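Hypothetical protein aq_1494 (Aquifex aeolicus, PDB 2EGR) is a putative esterase of the 4-hydroxybenzoyl-CoA thioesterase family that probably hydrolyses fatty acyl-CoA thioesters. Local coordinates at residues Tyr5-Phe11 and Tyr69-Val75; Phe29-Arg33 and Phe89-Val93. All blocks are in the same frame, centred on the assembly; numbering follows the deposited sequence.

Interaction 1: Tyr5-Phe11 and Tyr69-Val75; sequences YRRRVQF and YDDVFEV
Arg7 and Phe73 bond to each other through both backbone groups, Phe73 N giving the straighter link to Arg7 O (2.9 Å, 172°). Tyr5 and Val75 pair in the same way, and beyond the strand end Val9 N reaches Asp71 O at 2.9 Å while Val9 O accepts Asp70 N from above its carbonyl plane. Arg6 NH1 forms a salt bridge with Glu74 OE2, whose position is less certain. A water donates to both Val9 O and Asp70 OD1. That carboxylate oxygen also forms a weak salt bridge with Arg8 NH1, 3.3 Å away, and its stronger partner is Arg38 of a second subunit. Val72 CG2 lies 3.3 Å above one face of the Arg8 guanidinium. A leucine in place of Arg8 would probably leave Asp70 with less compensating charge and Val72 without its flat cover. On the opposite side of the sheet, Phe73 holds CG between its backbone N and carbonyl carbon (chi1 68°), which lays the ring face against Arg7, whose CB makes a CH-pi contact 3.9 Å from the ring centroid. Farther along, the edge of Phe11 meets the face of Tyr69 in a T-shaped pair. This is antiparallel pairing within the curved sheet of the hot-dog fold.

Interaction 2: Phe29-Arg33 and Phe89-Val93; sequences FEEAR and FSYIV
Phe29 and Tyr91 both carry CG opposite the carbonyl carbon (chi1 -51° and -48°), which brings the ring from the helix and the ring from the strand against each other. They form an offset stack with centroids 4.5 Å apart and planes nearly parallel. The overlap is continued by the CB of Phe29, which sits over the face of the Tyr91 ring, 3.6 Å from CE1, in a CH-pi contact. Farther out on the Phe29 ring, CE1 meets Val93 CG2 at 3.6 Å; this methyl comes in at the ring edge, near its plane.

The helix crossing the strand here belongs to the long helix 22-39, around which the antiparallel sheet wraps in the hot-dog fold, and the residues of strand 86-95 that face it are Phe89, Tyr91 and Val93. Alternate residues of the strand thus face the helix. One helical turn after Phe29, Arg33 bends at its third torsion and directs NH1 to Tyr91 OH. The bond is 2.9 Å long with an N-H...O angle of 160°, and the hydroxyl lies close to the guanidinium plane, although that plane stands steeply to the tyrosine ring. Tyr91 OH is also hydrogen-bonded to Thr105 of strand 98-111, and these two partners hold the hydroxyl at the end of the buried ring.

The aliphatic part of Arg33 is used as well: its CD packs 3.6 Å from CD2 of Phe89, whose ring in turn meets Phe87. On the helix side, Arg33 also packs against His22 of the fourth subunit.

Interaction 2 lies near the centre of the chain and is buried, whereas interaction 1 sits towards its edge and is only partly buried. Interaction 1 joins two neighbouring strands mainly by backbone bonds, with salt bridges along the side of the sheet that carries Arg6 and Arg8; interaction 2 joins helix to sheet through stacked rings and a single side-chain bond. They share a sheet, in which strands 72-82 and 86-95 are adjacent, and they meet directly. Glu31, on the helix of interaction 2, takes Arg7 NE in a salt bridge and probably a hydrogen bond from Tyr5 OH, while Ala32 packs on Tyr5 and Val75. Both also reach the second subunit, where Tyr12 bonds to Glu30 and Glu31.

Interaction 1: Tyr5-Phe11 and Tyr69-Val75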
loop_
_atom_site.group_PDB
_atom_site.type_symbol
_atom_site.label_atom_id
_atom_site.label_comp_id
_atom_site.label_asym_id
_atom_site.label_seq_id
_atom_site.Cartn_x
_atom_site.Cartn_y
_atom_site.Cartn_z
ATOM N N TYR A 5 -2.668 18.960 -10.036
ATOM C CA TYR A 5 -3.470 17.965 -9.318
ATOM C C TYR A 5 -3.423 18.279 -7.826
ATOM O O TYR A 5 -2.368 18.342 -7.241
ATOM C CB TYR A 5 -2.929 16.554 -9.625
ATOM C CG TYR A 5 -3.664 15.445 -8.927
ATOM C CD1 TYR A 5 -4.988 15.149 -9.253
ATOM C CD2 TYR A 5 -3.030 14.652 -7.937
ATOM C CE1 TYR A 5 -5.664 14.118 -8.626
ATOM C CE2 TYR A 5 -3.716 13.615 -7.307
ATOM C CZ TYR A 5 -5.032 13.358 -7.654
ATOM O OH TYR A 5 -5.749 12.323 -7.053
ATOM N N ARG A 6 -4.569 18.514 -7.185
ATOM C CA ARG A 6 -4.566 18.904 -5.777
ATOM C C ARG A 6 -5.174 17.802 -4.938
ATOM O O ARG A 6 -6.226 17.247 -5.279
ATOM C CB ARG A 6 -5.352 20.212 -5.583
ATOM C CG ARG A 6 -5.418 20.736 -4.207
ATOM C CD ARG A 6 -5.394 22.292 -4.439
ATOM N NE ARG A 6 -6.050 22.945 -3.372
ATOM C CZ ARG A 6 -5.839 24.175 -2.926
ATOM N NH1 ARG A 6 -4.913 25.027 -3.411
ATOM N NH2 ARG A 6 -6.584 24.512 -1.921
ATOM N N ARG A 7 -4.515 17.506 -3.826
ATOM C CA ARG A 7 -4.681 16.252 -3.125
ATOM C C ARG A 7 -4.442 16.504 -1.636
ATOM O O ARG A 7 -3.608 17.335 -1.261
ATOM C CB ARG A 7 -3.640 15.232 -3.698
ATOM C CG ARG A 7 -3.594 13.820 -3.098
ATOM C CD ARG A 7 -4.908 13.085 -3.124
ATOM N NE ARG A 7 -4.613 11.663 -3.329
ATOM C CZ ARG A 7 -4.212 10.824 -2.388
ATOM N NH1 ARG A 7 -4.089 11.217 -1.132
ATOM N NH2 ARG A 7 -3.944 9.563 -2.724
ATOM N N ARG A 8 -5.183 15.790 -0.785
ATOM C CA ARG A 8 -4.918 15.813 0.651
ATOM C C ARG A 8 -4.302 14.479 1.135
ATOM O O ARG A 8 -4.727 13.421 0.686
ATOM C CB ARG A 8 -6.231 16.078 1.370
ATOM C CG ARG A 8 -6.177 16.121 2.839
ATOM C CD ARG A 8 -7.592 16.349 3.359
ATOM N NE ARG A 8 -8.091 17.655 2.913
ATOM C CZ ARG A 8 -8.001 18.785 3.608
ATOM N NH1 ARG A 8 -7.406 18.821 4.775
ATOM N NH2 ARG A 8 -8.483 19.918 3.097
ATOM N N VAL A 9 -3.326 14.570 2.047
ATOM C CA VAL A 9 -2.640 13.366 2.606
ATOM C C VAL A 9 -3.601 12.575 3.472
ATOM O O VAL A 9 -4.204 13.118 4.398
ATOM C CB VAL A 9 -1.405 13.733 3.448
ATOM C CG1 VAL A 9 -0.825 12.423 4.141
ATOM C CG2 VAL A 9 -0.333 14.460 2.606
ATOM N N GLN A 10 -3.727 11.269 3.192
ATOM C CA GLN A 10 -4.577 10.363 4.007
ATOM C C GLN A 10 -3.728 9.674 5.071
ATOM O O GLN A 10 -2.503 9.518 4.886
ATOM C CB GLN A 10 -5.224 9.288 3.094
ATOM C CG GLN A 10 -6.235 9.823 2.032
ATOM C CD GLN A 10 -7.463 10.522 2.620
ATOM O OE1 GLN A 10 -7.876 10.274 3.745
ATOM N NE2 GLN A 10 -8.079 11.392 1.810
ATOM N N PHE A 11 -4.359 9.259 6.166
ATOM C CA PHE A 11 -3.616 8.751 7.318
ATOM C C PHE A 11 -2.810 7.533 6.963
ATOM O O PHE A 11 -1.625 7.429 7.337
ATOM C CB PHE A 11 -4.530 8.433 8.499
ATOM C CG PHE A 11 -3.803 8.439 9.817
ATOM C CD1 PHE A 11 -3.485 9.643 10.466
ATOM C CD2 PHE A 11 -3.426 7.240 10.421
ATOM C CE1 PHE A 11 -2.765 9.647 11.690
ATOM C CE2 PHE A 11 -2.745 7.236 11.656
ATOM C CZ PHE A 11 -2.428 8.450 12.306
ATOM N N TYR A 69 0.256 14.031 7.570
ATOM C CA TYR A 69 -1.153 13.710 7.541
ATOM C C TYR A 69 -1.997 14.970 7.409
ATOM O O TYR A 69 -1.812 15.922 8.175
ATOM C CB TYR A 69 -1.604 12.933 8.813
ATOM C CG TYR A 69 -3.105 12.808 8.901
ATOM C CD1 TYR A 69 -3.858 12.222 7.854
ATOM C CD2 TYR A 69 -3.810 13.327 9.996
ATOM C CE1 TYR A 69 -5.283 12.149 7.935
ATOM C CE2 TYR A 69 -5.186 13.237 10.080
ATOM C CZ TYR A 69 -5.917 12.641 9.066
ATOM O OH TYR A 69 -7.285 12.586 9.185
ATOM N N ASP A 70 -2.938 14.914 6.455
ATOM C CA ASP A 70 -3.983 15.916 6.244
ATOM C C ASP A 70 -3.452 17.176 5.572
ATOM O O ASP A 70 -4.228 18.124 5.438
ATOM C CB ASP A 70 -4.723 16.270 7.549
ATOM C CG ASP A 70 -6.211 16.558 7.329
ATOM O OD1 ASP A 70 -6.791 16.025 6.383
ATOM O OD2 ASP A 70 -6.826 17.299 8.111
ATOM N N ASP A 71 -2.180 17.190 5.139
ATOM C CA ASP A 71 -1.624 18.316 4.361
ATOM C C ASP A 71 -2.299 18.369 3.005
ATOM O O ASP A 71 -2.522 17.337 2.376
ATOM C CB ASP A 71 -0.118 18.215 4.115
ATOM C CG ASP A 71 0.721 18.653 5.301
ATOM O OD1 ASP A 71 0.197 19.290 6.219
ATOM O OD2 ASP A 71 1.940 18.385 5.259
ATOM N N VAL A 72 -2.631 19.576 2.554
ATOM C CA VAL A 72 -3.084 19.760 1.181
ATOM C C VAL A 72 -1.854 20.104 0.342
ATOM O O VAL A 72 -1.047 20.968 0.717
ATOM C CB VAL A 72 -4.203 20.830 1.067
ATOM C CG1 VAL A 72 -4.600 21.047 -0.446
ATOM C CG2 VAL A 72 -5.416 20.393 1.882
ATOM N N PHE A 73 -1.687 19.388 -0.758
ATOM C CA PHE A 73 -0.532 19.565 -1.600
ATOM C C PHE A 73 -0.980 19.551 -3.061
ATOM O O PHE A 73 -2.118 19.195 -3.370
ATOM C CB PHE A 73 0.572 18.523 -1.264
ATOM C CG PHE A 73 0.203 17.126 -1.628
ATOM C CD1 PHE A 73 0.457 16.638 -2.902
ATOM C CD2 PHE A 73 -0.447 16.306 -0.693
ATOM C CE1 PHE A 73 0.107 15.329 -3.260
ATOM C CE2 PHE A 73 -0.826 15.020 -1.043
ATOM C CZ PHE A 73 -0.550 14.527 -2.316
ATOM N N GLU A 74 -0.099 19.998 -3.947
ATOM C CA GLU A 74 -0.390 20.015 -5.367
ATOM C C GLU A 74 0.793 19.408 -6.074
ATOM O O GLU A 74 1.927 19.684 -5.724
ATOM C CB GLU A 74 -0.654 21.458 -5.864
ATOM C CG GLU A 74 -1.840 22.082 -5.156
ATOM C CD GLU A 74 -2.205 23.449 -5.704
ATOM O OE1 GLU A 74 -1.324 24.112 -6.272
ATOM O OE2 GLU A 74 -3.394 23.813 -5.607
ATOM N N VAL A 75 0.479 18.562 -7.043
ATOM C CA VAL A 75 1.419 18.026 -8.002
ATOM C C VAL A 75 1.231 18.829 -9.312
ATOM O O VAL A 75 0.150 18.786 -9.942
ATOM C CB VAL A 75 1.102 16.550 -8.239
ATOM C CG1 VAL A 75 2.069 15.934 -9.247
ATOM C CG2 VAL A 75 1.088 15.795 -6.873
HETATM O O HOH W 1 -6.885 13.640 5.149
#

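Interaction 2: Phe29-Arg33 and Phe89-Val93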
loop_
_atom_site.group_PDB
_atom_site.type_symbol
_atom_site.label_atom_id
_atom_site.label_comp_id
_atom_site.label_asym_id
_atom_site.label_seq_id
_atom_site.Cartn_x
_atom_site.Cartn_y
_atom_site.Cartn_z
ATOM N N PHE A 29 1.990 10.707 -8.198
ATOM C CA PHE A 29 2.292 11.039 -9.620
ATOM C C PHE A 29 1.409 10.283 -10.591
ATOM O O PHE A 29 1.000 10.814 -11.625
ATOM C CB PHE A 29 3.781 10.794 -9.947
ATOM C CG PHE A 29 4.714 11.444 -8.994
ATOM C CD1 PHE A 29 4.396 12.669 -8.379
ATOM C CD2 PHE A 29 5.944 10.848 -8.685
ATOM C CE1 PHE A 29 5.252 13.263 -7.478
ATOM C CE2 PHE A 29 6.804 11.450 -7.787
ATOM C CZ PHE A 29 6.480 12.653 -7.176
ATOM N N GLU A 30 1.117 9.006 -10.301
ATOM C CA GLU A 30 0.246 8.240 -11.141
ATOM C C GLU A 30 -1.154 8.853 -11.101
ATOM O O GLU A 30 -1.803 8.986 -12.152
ATOM C CB GLU A 30 0.203 6.768 -10.667
ATOM C CG GLU A 30 -0.781 5.884 -11.429
ATOM C CD GLU A 30 -0.946 4.513 -10.787
ATOM O OE1 GLU A 30 -0.048 3.646 -10.977
ATOM O OE2 GLU A 30 -1.992 4.332 -10.140
ATOM N N GLU A 31 -1.630 9.220 -9.919
ATOM C CA GLU A 31 -2.960 9.844 -9.880
ATOM C C GLU A 31 -2.970 11.124 -10.753
ATOM O O GLU A 31 -3.972 11.419 -11.453
ATOM C CB GLU A 31 -3.342 10.190 -8.450
ATOM C CG GLU A 31 -3.445 8.982 -7.517
ATOM C CD GLU A 31 -3.959 9.360 -6.117
ATOM O OE1 GLU A 31 -4.286 10.545 -5.843
ATOM O OE2 GLU A 31 -4.036 8.448 -5.298
ATOM N N ALA A 32 -1.887 11.899 -10.657
ATOM C CA ALA A 32 -1.789 13.153 -11.425
ATOM C C ALA A 32 -1.810 12.891 -12.925
ATOM O O ALA A 32 -2.578 13.547 -13.659
ATOM C CB ALA A 32 -0.601 14.002 -10.992
ATOM N N ARG A 33 -1.013 11.919 -13.401
ATOM C CA ARG A 33 -1.048 11.530 -14.811
ATOM C C ARG A 33 -2.435 11.110 -15.249
ATOM O O ARG A 33 -2.869 11.486 -16.324
ATOM C CB ARG A 33 -0.067 10.398 -15.121
ATOM C CG ARG A 33 1.367 10.787 -14.915
ATOM C CD ARG A 33 2.267 9.735 -15.567
ATOM N NE ARG A 33 2.083 8.404 -14.970
ATOM C CZ ARG A 33 2.700 7.969 -13.862
ATOM N NH1 ARG A 33 3.509 8.752 -13.155
ATOM N NH2 ARG A 33 2.455 6.740 -13.441
ATOM N N PHE A 89 7.428 12.914 -18.180
ATOM C CA PHE A 89 6.826 13.949 -17.369
ATOM C C PHE A 89 7.752 14.403 -16.267
ATOM O O PHE A 89 8.516 13.591 -15.717
ATOM C CB PHE A 89 5.516 13.465 -16.703
ATOM C CG PHE A 89 4.385 13.239 -17.653
ATOM C CD1 PHE A 89 3.734 14.306 -18.261
ATOM C CD2 PHE A 89 3.921 11.949 -17.895
ATOM C CE1 PHE A 89 2.644 14.072 -19.129
ATOM C CE2 PHE A 89 2.833 11.709 -18.750
ATOM C CZ PHE A 89 2.206 12.767 -19.376
ATOM N N SER A 90 7.670 15.692 -15.939
ATOM C CA SER A 90 8.280 16.232 -14.735
ATOM C C SER A 90 7.184 16.642 -13.760
ATOM O O SER A 90 6.035 16.904 -14.159
ATOM C CB SER A 90 9.275 17.374 -15.014
ATOM O OG SER A 90 8.654 18.637 -15.148
ATOM N N TYR A 91 7.517 16.612 -12.482
ATOM C CA TYR A 91 6.551 16.870 -11.430
ATOM C C TYR A 91 7.232 17.730 -10.401
ATOM O O TYR A 91 8.427 17.505 -10.065
ATOM C CB TYR A 91 6.060 15.574 -10.719
ATOM C CG TYR A 91 5.644 14.448 -11.604
ATOM C CD1 TYR A 91 4.319 14.218 -11.891
ATOM C CD2 TYR A 91 6.578 13.588 -12.129
ATOM C CE1 TYR A 91 3.931 13.161 -12.703
ATOM C CE2 TYR A 91 6.215 12.538 -12.939
ATOM C CZ TYR A 91 4.904 12.332 -13.236
ATOM O OH TYR A 91 4.589 11.278 -14.010
ATOM N N ILE A 92 6.512 18.736 -9.908
ATOM C CA ILE A 92 6.892 19.425 -8.691
ATOM C C ILE A 92 5.754 19.323 -7.678
ATOM O O ILE A 92 4.595 19.586 -8.001
ATOM C CB ILE A 92 7.266 20.939 -8.908
ATOM C CG1 ILE A 92 8.366 21.055 -9.965
ATOM C CG2 ILE A 92 7.746 21.548 -7.605
ATOM C CD1 ILE A 92 8.312 22.349 -10.794
ATOM N N VAL A 93 6.098 18.895 -6.473
ATOM C CA VAL A 93 5.107 18.805 -5.403
ATOM C C VAL A 93 5.187 20.040 -4.546
ATOM O O VAL A 93 6.228 20.315 -3.930
ATOM C CB VAL A 93 5.292 17.534 -4.548
ATOM C CG1 VAL A 93 4.224 17.514 -3.410
ATOM C CG2 VAL A 93 5.206 16.285 -5.440
#